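Phosphoserine phosphatase (Thermococcus onnurineus, PDB 4AP9) probably hydrolyses L-phosphoserine to L-serine and phosphate with the help of magnesium, the last step of serine biosynthesis. Local coordinates at residues F138-K146 with Y160-A169; K10-T19 with F152-A161. All blocks are in the same frame, centred on the assembly; numbering follows the deposited sequence.

Both contacts belong to the Rossmann-like core of a haloacid dehalogenase-type hydrolase, their centres about 9 Å apart. Along the chain the segments alternate: strand 11-15 comes first, then helix 141-145, strand 153-157 and helix 163-168. Contact 2 pairs two neighbouring inner strands of the sheet, 11-15 being the central one; contact 1 packs the two helices over the face that carries V13 and A155. Y160 and A161, after strand 153-157, belong to both. The contacts touch: M165 against V13, A169 against A155, and K141 in a salt bridge with D15. The loop after strand 153-157 and the start of helix 141-145 meet at the bound pyridinium-propanesulfonate (1PS), near D15, consistent with this family's active-site location.

Contact 1 of 2, residues F138-K146 with Y160-A169; sequences FRDKGEFLK and YADAKMFERA. With 1PS (3-pyridinium-1-ylpropane-1-sulfonate), chain F.
K164 swings CG trans to its backbone N (chi1 -166°) and stays extended, which carries its ammonium across to D140; K141, equally straight beyond CG, delivers NZ to the backbone of Y160. Helices 141-145 and 163-168 run nearly parallel on one face of the Rossmann-like sheet of the haloacid dehalogenase fold. Glycine suits the crossing point, for without a side chain G142 brings its CA within 3.8 Å of CA of M165, here a selenomethionine. D140 works with both carboxylate oxygens: OD1 caps its own helix by accepting from E143 N, and OD2 receives K164 NZ at 2.8 Å in a salt bridge, met on the syn side but 30° out of the carboxylate plane. D162 is the N-cap of the second helix, OD1 accepting from M165 N nearly along its own C-O axis. K141 NZ stands well above the carbonyl plane of Y160, 2.8 Å from its O, and also pairs with D15, so a long, flexible lysine can tie the helix to a strand and a loop. K141 N gives an almost straight bond of 3.0 Å to sulfonate O3 of 1PS, part of an anionic group that the start of helix 141-145 would be expected to stabilise. Farther along, L145 CD2 lies 3.4 Å from R168 CB. The bent chain of R168 sets one guanidinium face over K146 CG, while K146 NZ turns to E143 OE1. A water then links the helices, donating to L145 O at 2.9 Å and accepting from R168 NH1 at 3.2 Å.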
loop_
_atom_site.group_PDB
_atom_site.type_symbol
_atom_site.label_atom_id
_atom_site.label_comp_id
_atom_site.label_asym_id
_atom_site.label_seq_id
_atom_site.Cartn_x
_atom_site.Cartn_y
_atom_site.Cartn_z
ATOM N N PHE A 138 -22.389 -9.145 -3.044
ATOM C CA PHE A 138 -21.018 -9.131 -2.556
ATOM C C PHE A 138 -20.365 -10.465 -2.946
ATOM O O PHE A 138 -21.067 -11.459 -3.142
ATOM C CB PHE A 138 -20.962 -8.882 -1.042
ATOM C CG PHE A 138 -21.794 -9.840 -0.231
ATOM C CD1 PHE A 138 -23.133 -9.594 -0.008
ATOM C CD2 PHE A 138 -21.228 -10.987 0.298
ATOM C CE1 PHE A 138 -23.896 -10.475 0.732
ATOM C CE2 PHE A 138 -21.982 -11.875 1.045
ATOM C CZ PHE A 138 -23.317 -11.624 1.261
ATOM N N ARG A 139 -19.045 -10.480 -3.096
ATOM C CA ARG A 139 -18.358 -11.667 -3.607
ATOM C C ARG A 139 -18.481 -12.807 -2.611
ATOM O O ARG A 139 -18.821 -13.936 -2.971
ATOM C CB ARG A 139 -16.880 -11.361 -3.834
ATOM C CG ARG A 139 -16.076 -12.509 -4.424
ATOM C CD ARG A 139 -14.605 -12.100 -4.483
ATOM N NE ARG A 139 -13.789 -13.065 -5.201
ATOM C CZ ARG A 139 -12.582 -13.455 -4.804
ATOM N NH1 ARG A 139 -12.062 -12.966 -3.681
ATOM N NH2 ARG A 139 -11.908 -14.345 -5.523
ATOM N N ASP A 140 -18.178 -12.485 -1.358
ATOM C CA ASP A 140 -18.285 -13.403 -0.220
ATOM C C ASP A 140 -18.208 -12.556 1.053
ATOM O O ASP A 140 -17.945 -11.351 0.983
ATOM C CB ASP A 140 -17.174 -14.466 -0.234
ATOM C CG ASP A 140 -15.766 -13.863 -0.249
ATOM O OD1 ASP A 140 -15.377 -13.186 0.724
ATOM O OD2 ASP A 140 -15.023 -14.092 -1.225
ATOM N N LYS A 141 -18.434 -13.167 2.213
ATOM C CA LYS A 141 -18.522 -12.388 3.449
ATOM C C LYS A 141 -17.215 -11.720 3.859
ATOM O O LYS A 141 -17.228 -10.612 4.404
ATOM C CB LYS A 141 -19.102 -13.226 4.590
ATOM C CG LYS A 141 -20.569 -13.568 4.358
ATOM C CD LYS A 141 -21.009 -14.797 5.136
ATOM C CE LYS A 141 -22.447 -15.173 4.768
ATOM N NZ LYS A 141 -22.920 -16.426 5.449
ATOM N N GLY A 142 -16.089 -12.370 3.589
ATOM C CA GLY A 142 -14.813 -11.727 3.823
ATOM C C GLY A 142 -14.650 -10.480 2.974
ATOM O O GLY A 142 -14.200 -9.432 3.468
ATOM N N GLU A 143 -15.009 -10.577 1.692
ATOM C CA GLU A 143 -14.868 -9.425 0.806
ATOM C C GLU A 143 -15.754 -8.300 1.298
ATOM O O GLU A 143 -15.357 -7.132 1.288
ATOM C CB GLU A 143 -15.246 -9.772 -0.639
ATOM C CG GLU A 143 -14.181 -10.511 -1.400
ATOM C CD GLU A 143 -12.843 -9.798 -1.365
ATOM O OE1 GLU A 143 -12.741 -8.674 -1.897
ATOM O OE2 GLU A 143 -11.901 -10.376 -0.804
ATOM N N PHE A 144 -16.956 -8.653 1.747
ATOM C CA PHE A 144 -17.881 -7.642 2.240
ATOM C C PHE A 144 -17.297 -6.865 3.423
ATOM O O PHE A 144 -17.486 -5.655 3.530
ATOM C CB PHE A 144 -19.225 -8.245 2.648
ATOM C CG PHE A 144 -20.174 -7.237 3.212
ATOM C CD1 PHE A 144 -20.748 -6.282 2.390
ATOM C CD2 PHE A 144 -20.473 -7.225 4.560
ATOM C CE1 PHE A 144 -21.613 -5.330 2.916
ATOM C CE2 PHE A 144 -21.346 -6.275 5.084
ATOM C CZ PHE A 144 -21.909 -5.337 4.252
ATOM N N LEU A 145 -16.605 -7.564 4.312
ATOM C CA LEU A 145 -16.007 -6.925 5.491
ATOM C C LEU A 145 -14.986 -5.825 5.177
ATOM O O LEU A 145 -14.712 -4.983 6.030
ATOM C CB LEU A 145 -15.387 -7.962 6.430
ATOM C CG LEU A 145 -16.195 -8.353 7.675
ATOM C CD1 LEU A 145 -17.563 -8.894 7.308
ATOM C CD2 LEU A 145 -15.430 -9.355 8.544
ATOM N N LYS A 146 -14.423 -5.847 3.972
ATOM C CA LYS A 146 -13.510 -4.788 3.530
ATOM C C LYS A 146 -14.164 -3.411 3.604
ATOM O O LYS A 146 -13.483 -2.390 3.631
ATOM C CB LYS A 146 -13.025 -5.049 2.102
ATOM C CG LYS A 146 -12.085 -6.228 1.948
ATOM C CD LYS A 146 -11.650 -6.361 0.496
ATOM C CE LYS A 146 -10.601 -7.443 0.313
ATOM N NZ LYS A 146 -10.226 -7.629 -1.128
ATOM N N TYR A 160 -22.829 -20.938 8.104
ATOM C CA TYR A 160 -22.668 -20.305 6.802
ATOM C C TYR A 160 -21.493 -19.344 6.642
ATOM O O TYR A 160 -21.315 -18.744 5.582
ATOM C CB TYR A 160 -23.994 -19.642 6.391
ATOM C CG TYR A 160 -25.086 -20.644 6.097
ATOM C CD1 TYR A 160 -25.713 -21.334 7.132
ATOM C CD2 TYR A 160 -25.486 -20.910 4.790
ATOM C CE1 TYR A 160 -26.702 -22.256 6.876
ATOM C CE2 TYR A 160 -26.477 -21.830 4.525
ATOM C CZ TYR A 160 -27.079 -22.501 5.567
ATOM O OH TYR A 160 -28.067 -23.419 5.304
ATOM N N ALA A 161 -20.680 -19.221 7.691
ATOM C CA ALA A 161 -19.450 -18.429 7.610
ATOM C C ALA A 161 -18.249 -19.341 7.342
ATOM O O ALA A 161 -18.393 -20.564 7.308
ATOM C CB ALA A 161 -19.243 -17.627 8.896
ATOM N N ASP A 162 -17.072 -18.749 7.149
ATOM C CA ASP A 162 -15.851 -19.524 6.932
ATOM C C ASP A 162 -14.620 -18.737 7.344
ATOM O O ASP A 162 -14.723 -17.648 7.921
ATOM C CB ASP A 162 -15.718 -19.943 5.465
ATOM C CG ASP A 162 -15.603 -18.743 4.516
ATOM O OD1 ASP A 162 -15.510 -17.581 4.989
ATOM O OD2 ASP A 162 -15.612 -18.971 3.294
ATOM N N ALA A 163 -13.447 -19.280 7.033
ATOM C CA ALA A 163 -12.208 -18.648 7.477
ATOM C C ALA A 163 -12.036 -17.284 6.826
ATOM O O ALA A 163 -11.456 -16.380 7.412
ATOM C CB ALA A 163 -11.010 -19.538 7.168
ATOM N N LYS A 164 -12.531 -17.139 5.603
ATOM C CA LYS A 164 -12.369 -15.884 4.872
ATOM C C LYS A 164 -12.992 -14.726 5.651
ATOM O O LYS A 164 -12.408 -13.651 5.779
ATOM C CB LYS A 164 -13.007 -15.995 3.481
ATOM C CG LYS A 164 -12.610 -14.885 2.509
ATOM C CD LYS A 164 -12.895 -15.282 1.059
ATOM C CE LYS A 164 -12.236 -14.302 0.084
ATOM N NZ LYS A 164 -12.292 -14.764 -1.353
HETATM N N MSE A 165 -14.180 -14.954 6.186
HETATM C CA MSE A 165 -14.858 -13.911 6.948
HETATM C C MSE A 165 -14.126 -13.614 8.245
HETATM O O MSE A 165 -13.873 -12.460 8.586
HETATM C CB MSE A 165 -16.301 -14.300 7.242
HETATM C CG MSE A 165 -17.073 -13.177 7.863
HETATM SE SE MSE A 165 -18.801 -13.720 8.582
HETATM C CE MSE A 165 -19.287 -12.086 9.409
ATOM N N PHE A 166 -13.757 -14.663 8.970
ATOM C CA PHE A 166 -13.133 -14.466 10.275
ATOM C C PHE A 166 -11.712 -13.910 10.178
ATOM O O PHE A 166 -11.250 -13.222 11.090
ATOM C CB PHE A 166 -13.158 -15.765 11.085
ATOM C CG PHE A 166 -14.488 -16.073 11.675
ATOM C CD1 PHE A 166 -15.004 -15.285 12.698
ATOM C CD2 PHE A 166 -15.231 -17.153 11.226
ATOM C CE1 PHE A 166 -16.237 -15.564 13.256
ATOM C CE2 PHE A 166 -16.464 -17.440 11.787
ATOM C CZ PHE A 166 -16.971 -16.643 12.805
ATOM N N GLU A 167 -11.020 -14.199 9.080
ATOM C CA GLU A 167 -9.687 -13.641 8.863
ATOM C C GLU A 167 -9.726 -12.114 8.871
ATOM O O GLU A 167 -8.750 -11.454 9.247
ATOM C CB GLU A 167 -9.096 -14.137 7.539
ATOM C CG GLU A 167 -8.027 -15.224 7.678
ATOM C CD GLU A 167 -7.438 -15.642 6.327
ATOM O OE1 GLU A 167 -8.131 -15.490 5.290
ATOM O OE2 GLU A 167 -6.279 -16.118 6.301
ATOM N N ARG A 168 -10.864 -11.566 8.457
ATOM C CA ARG A 168 -11.058 -10.127 8.375
ATOM C C ARG A 168 -11.310 -9.512 9.746
ATOM O O ARG A 168 -11.086 -8.325 9.942
ATOM C CB ARG A 168 -12.237 -9.810 7.435
ATOM C CG ARG A 168 -11.879 -9.833 5.969
ATOM C CD ARG A 168 -11.342 -8.468 5.623
ATOM N NE ARG A 168 -10.464 -8.449 4.471
ATOM C CZ ARG A 168 -9.706 -7.402 4.176
ATOM N NH1 ARG A 168 -9.738 -6.322 4.965
ATOM N NH2 ARG A 168 -8.920 -7.426 3.112
ATOM N N ALA A 169 -11.769 -10.323 10.691
ATOM C CA ALA A 169 -12.191 -9.829 11.997
ATOM C C ALA A 169 -11.025 -9.701 12.979
ATOM O O ALA A 169 -10.113 -10.524 12.972
ATOM C CB ALA A 169 -13.263 -10.754 12.582
HETATM N N1 1PS F . -18.757 -20.926 2.691
HETATM C C1 1PS F . -18.024 -21.798 1.988
HETATM C C2 1PS F . -17.843 -23.096 2.444
HETATM C C3 1PS F . -19.334 -21.279 3.851
HETATM C C4 1PS F . -19.180 -22.557 4.371
HETATM C C5 1PS F . -18.424 -23.495 3.655
HETATM C C6 1PS F . -18.947 -19.601 2.158
HETATM C C7 1PS F . -19.637 -18.720 3.148
HETATM C C8 1PS F . -20.773 -17.961 2.516
HETATM S S1 1PS F . -20.122 -16.557 1.656
HETATM O O1 1PS F . -21.173 -15.524 1.614
HETATM O O2 1PS F . -19.819 -16.910 0.280
HETATM O O3 1PS F . -18.910 -16.162 2.312
HETATM O O HOH W 1 -16.014 -15.078 3.351
HETATM O O HOH W 2 -12.007 -5.353 6.961
#

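Contact 2 of 2, residues K10-T19 with F152-A161; sequences KVAVIDIEGT and FILAMGDGYA. With 1PS (3-pyridinium-1-ylpropane-1-sulfonate), chain F.
The carboxylate of E17 lies over one face of the Y160 ring, their planes 31° apart, with OE1 3.5 Å from ring atom CG. That oxygen also has a weak hydrogen bond to S102, while the tyrosine hydroxyl goes to E24. E17 and Y160 stand in the loops just past two parallel inner strands, 153-157 and the central 11-15. Side chains alternate between the sheet's faces. On one, M156, a selenomethionine, bends at chi3 (-77°) and crosses obliquely to place CE 3.6 Å from I14 CG1 and 3.7 Å from A12 CB, the small alanine letting the methyl come this close. On the other, branched V13 and I153 meet through their CG2 methyls at 4.0 Å. Five backbone bonds knit the strands, from V11 N to F152 O through to D15 N to M156 O. Beyond them T19 sets its methyl CG2 3.4 Å from G157 CA, and D158 CB lies 3.2 Å from G18 O. G18 CA is 3.3 Å from D158 OD2 and phi is positive (84°), so glycine suits the place. D15, in the position of the family's first-motif aspartate, brings OD2, the partner of K141, within 3.5 Å of Y160 C. Strand 97-102 hydrogen-bonds along the far edge of strand 11-15, and strand 171-175 lies beside 153-157. Helix 82-93 covers the A12, I14 and M156 face, while L145 and M165, from helices 141-145 and 163-168, pack on V13 across the sheet.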
loop_
_atom_site.group_PDB
_atom_site.type_symbol
_atom_site.label_atom_id
_atom_site.label_comp_id
_atom_site.label_asym_id
_atom_site.label_seq_id
_atom_site.Cartn_x
_atom_site.Cartn_y
_atom_site.Cartn_z
ATOM N N LYS A 10 -16.310 0.786 16.660
ATOM C CA LYS A 10 -16.000 -0.600 16.309
ATOM C C LYS A 10 -17.247 -1.283 15.781
ATOM O O LYS A 10 -18.358 -0.985 16.218
ATOM C CB LYS A 10 -15.424 -1.364 17.513
ATOM C CG LYS A 10 -16.276 -1.336 18.780
ATOM C CD LYS A 10 -15.428 -1.669 20.011
ATOM C CE LYS A 10 -16.211 -1.484 21.289
ATOM N NZ LYS A 10 -16.735 -0.106 21.390
ATOM N N VAL A 11 -17.052 -2.201 14.841
ATOM C CA VAL A 11 -18.154 -2.811 14.133
ATOM C C VAL A 11 -18.370 -4.230 14.619
ATOM O O VAL A 11 -17.427 -5.006 14.732
ATOM C CB VAL A 11 -17.904 -2.786 12.622
ATOM C CG1 VAL A 11 -19.011 -3.512 11.883
ATOM C CG2 VAL A 11 -17.788 -1.339 12.161
ATOM N N ALA A 12 -19.612 -4.528 14.970
ATOM C CA ALA A 12 -20.020 -5.882 15.317
ATOM C C ALA A 12 -20.776 -6.440 14.120
ATOM O O ALA A 12 -21.891 -5.993 13.825
ATOM C CB ALA A 12 -20.915 -5.855 16.539
ATOM N N VAL A 13 -20.164 -7.384 13.407
ATOM C CA VAL A 13 -20.806 -8.018 12.247
ATOM C C VAL A 13 -21.392 -9.345 12.699
ATOM O O VAL A 13 -20.685 -10.170 13.296
ATOM C CB VAL A 13 -19.805 -8.281 11.104
ATOM C CG1 VAL A 13 -20.485 -8.957 9.907
ATOM C CG2 VAL A 13 -19.150 -6.977 10.658
ATOM N N ILE A 14 -22.685 -9.534 12.435
ATOM C CA ILE A 14 -23.331 -10.808 12.707
ATOM C C ILE A 14 -23.802 -11.480 11.422
ATOM O O ILE A 14 -24.621 -10.918 10.687
ATOM C CB ILE A 14 -24.559 -10.642 13.647
ATOM C CG1 ILE A 14 -24.158 -9.943 14.950
ATOM C CG2 ILE A 14 -25.197 -12.008 13.930
ATOM C CD1 ILE A 14 -25.332 -9.469 15.751
ATOM N N ASP A 15 -23.280 -12.677 11.152
ATOM C CA ASP A 15 -23.802 -13.517 10.080
ATOM C C ASP A 15 -25.078 -14.151 10.621
ATOM O O ASP A 15 -25.018 -14.939 11.562
ATOM C CB ASP A 15 -22.776 -14.581 9.691
ATOM C CG ASP A 15 -23.154 -15.333 8.428
ATOM O OD1 ASP A 15 -23.904 -14.775 7.605
ATOM O OD2 ASP A 15 -22.701 -16.489 8.259
ATOM N N ILE A 16 -26.222 -13.779 10.044
ATOM C CA ILE A 16 -27.542 -14.079 10.595
ATOM C C ILE A 16 -27.813 -15.570 10.794
ATOM O O ILE A 16 -28.246 -15.990 11.864
ATOM C CB ILE A 16 -28.646 -13.469 9.702
ATOM C CG1 ILE A 16 -28.541 -11.947 9.736
ATOM C CG2 ILE A 16 -30.036 -13.895 10.175
ATOM C CD1 ILE A 16 -29.432 -11.249 8.722
ATOM N N GLU A 17 -27.551 -16.370 9.779
ATOM C CA GLU A 17 -27.929 -17.781 9.852
ATOM C C GLU A 17 -27.092 -18.549 10.857
ATOM O O GLU A 17 -25.869 -18.535 10.800
ATOM C CB GLU A 17 -27.826 -18.434 8.477
ATOM C CG GLU A 17 -28.715 -17.784 7.436
ATOM C CD GLU A 17 -28.276 -18.124 6.023
ATOM O OE1 GLU A 17 -27.123 -17.802 5.655
ATOM O OE2 GLU A 17 -29.080 -18.715 5.278
ATOM N N GLY A 18 -27.760 -19.232 11.777
ATOM C CA GLY A 18 -27.056 -20.024 12.773
ATOM C C GLY A 18 -26.590 -19.209 13.967
ATOM O O GLY A 18 -25.980 -19.744 14.890
ATOM N N THR A 19 -26.871 -17.911 13.957
ATOM C CA THR A 19 -26.633 -17.086 15.132
ATOM C C THR A 19 -27.954 -16.528 15.638
ATOM O O THR A 19 -28.332 -16.784 16.782
ATOM C CB THR A 19 -25.665 -15.927 14.852
ATOM O OG1 THR A 19 -26.250 -15.054 13.878
ATOM C CG2 THR A 19 -24.315 -16.461 14.334
ATOM N N PHE A 152 -11.972 -1.385 13.583
ATOM C CA PHE A 152 -11.901 -2.727 14.164
ATOM C C PHE A 152 -13.200 -3.501 14.005
ATOM O O PHE A 152 -14.262 -2.912 13.910
ATOM C CB PHE A 152 -11.495 -2.635 15.630
ATOM C CG PHE A 152 -10.071 -2.203 15.811
ATOM C CD1 PHE A 152 -9.055 -3.133 15.803
ATOM C CD2 PHE A 152 -9.754 -0.864 15.949
ATOM C CE1 PHE A 152 -7.722 -2.741 15.953
ATOM C CE2 PHE A 152 -8.436 -0.465 16.097
ATOM C CZ PHE A 152 -7.420 -1.406 16.093
ATOM N N ILE A 153 -13.111 -4.825 13.963
ATOM C CA ILE A 153 -14.298 -5.639 13.739
ATOM C C ILE A 153 -14.386 -6.824 14.680
ATOM O O ILE A 153 -13.424 -7.579 14.831
ATOM C CB ILE A 153 -14.286 -6.205 12.322
ATOM C CG1 ILE A 153 -14.328 -5.071 11.284
ATOM C CG2 ILE A 153 -15.448 -7.193 12.132
ATOM C CD1 ILE A 153 -14.069 -5.571 9.852
ATOM N N LEU A 154 -15.537 -6.976 15.322
ATOM C CA LEU A 154 -15.854 -8.212 16.016
ATOM C C LEU A 154 -16.854 -8.948 15.126
ATOM O O LEU A 154 -17.900 -8.396 14.794
ATOM C CB LEU A 154 -16.484 -7.898 17.368
ATOM C CG LEU A 154 -17.235 -9.027 18.076
ATOM C CD1 LEU A 154 -16.253 -10.128 18.515
ATOM C CD2 LEU A 154 -17.980 -8.459 19.264
ATOM N N ALA A 155 -16.540 -10.181 14.742
ATOM C CA ALA A 155 -17.427 -10.952 13.886
ATOM C C ALA A 155 -18.011 -12.105 14.673
ATOM O O ALA A 155 -17.328 -12.723 15.488
ATOM C CB ALA A 155 -16.686 -11.466 12.671
HETATM N N MSE A 156 -19.297 -12.347 14.456
HETATM C CA MSE A 156 -19.996 -13.462 15.065
HETATM C C MSE A 156 -20.670 -14.208 13.933
HETATM O O MSE A 156 -21.237 -13.592 13.020
HETATM C CB MSE A 156 -21.027 -12.951 16.068
HETATM C CG MSE A 156 -20.401 -12.345 17.317
HETATM SE SE MSE A 156 -21.530 -11.012 18.176
HETATM C CE MSE A 156 -21.173 -9.540 16.934
ATOM N N GLY A 157 -20.586 -15.528 13.942
ATOM C CA GLY A 157 -21.234 -16.281 12.882
ATOM C C GLY A 157 -21.296 -17.760 13.183
ATOM O O GLY A 157 -20.748 -18.215 14.193
ATOM N N ASP A 158 -21.955 -18.499 12.294
ATOM C CA ASP A 158 -22.118 -19.940 12.422
ATOM C C ASP A 158 -22.001 -20.561 11.032
ATOM O O ASP A 158 -21.413 -20.003 10.111
ATOM C CB ASP A 158 -23.578 -20.266 12.772
ATOM C CG ASP A 158 -23.959 -21.708 12.470
ATOM O OD1 ASP A 158 -23.462 -22.603 13.185
ATOM O OD2 ASP A 158 -24.759 -21.968 11.539
ATOM N N GLY A 159 -22.604 -21.733 10.898
ATOM C CA GLY A 159 -22.322 -22.615 9.795
ATOM C C GLY A 159 -22.189 -22.072 8.395
ATOM O O GLY A 159 -21.527 -22.692 7.582
ATOM N N TYR A 160 -22.829 -20.938 8.104
ATOM C CA TYR A 160 -22.668 -20.305 6.802
ATOM C C TYR A 160 -21.493 -19.344 6.642
ATOM O O TYR A 160 -21.315 -18.744 5.582
ATOM C CB TYR A 160 -23.994 -19.642 6.391
ATOM C CG TYR A 160 -25.086 -20.644 6.097
ATOM C CD1 TYR A 160 -25.713 -21.334 7.132
ATOM C CD2 TYR A 160 -25.486 -20.910 4.790
ATOM C CE1 TYR A 160 -26.702 -22.256 6.876
ATOM C CE2 TYR A 160 -26.477 -21.830 4.525
ATOM C CZ TYR A 160 -27.079 -22.501 5.567
ATOM O OH TYR A 160 -28.067 -23.419 5.304
ATOM N N ALA A 161 -20.680 -19.221 7.691
ATOM C CA ALA A 161 -19.450 -18.429 7.610
ATOM C C ALA A 161 -18.249 -19.341 7.342
ATOM O O ALA A 161 -18.393 -20.564 7.308
ATOM C CB ALA A 161 -19.243 -17.627 8.896
HETATM N N1 1PS F . -18.757 -20.926 2.691
HETATM C C1 1PS F . -18.024 -21.798 1.988
HETATM C C2 1PS F . -17.843 -23.096 2.444
HETATM C C3 1PS F . -19.334 -21.279 3.851
HETATM C C4 1PS F . -19.180 -22.557 4.371
HETATM C C5 1PS F . -18.424 -23.495 3.655
HETATM C C6 1PS F . -18.947 -19.601 2.158
HETATM C C7 1PS F . -19.637 -18.720 3.148
HETATM C C8 1PS F . -20.773 -17.961 2.516
HETATM S S1 1PS F . -20.122 -16.557 1.656
HETATM O O1 1PS F . -21.173 -15.524 1.614
HETATM O O2 1PS F . -19.819 -16.910 0.280
HETATM O O3 1PS F . -18.910 -16.162 2.312
HETATM O O HOH W 3 -25.987 -22.344 15.267
#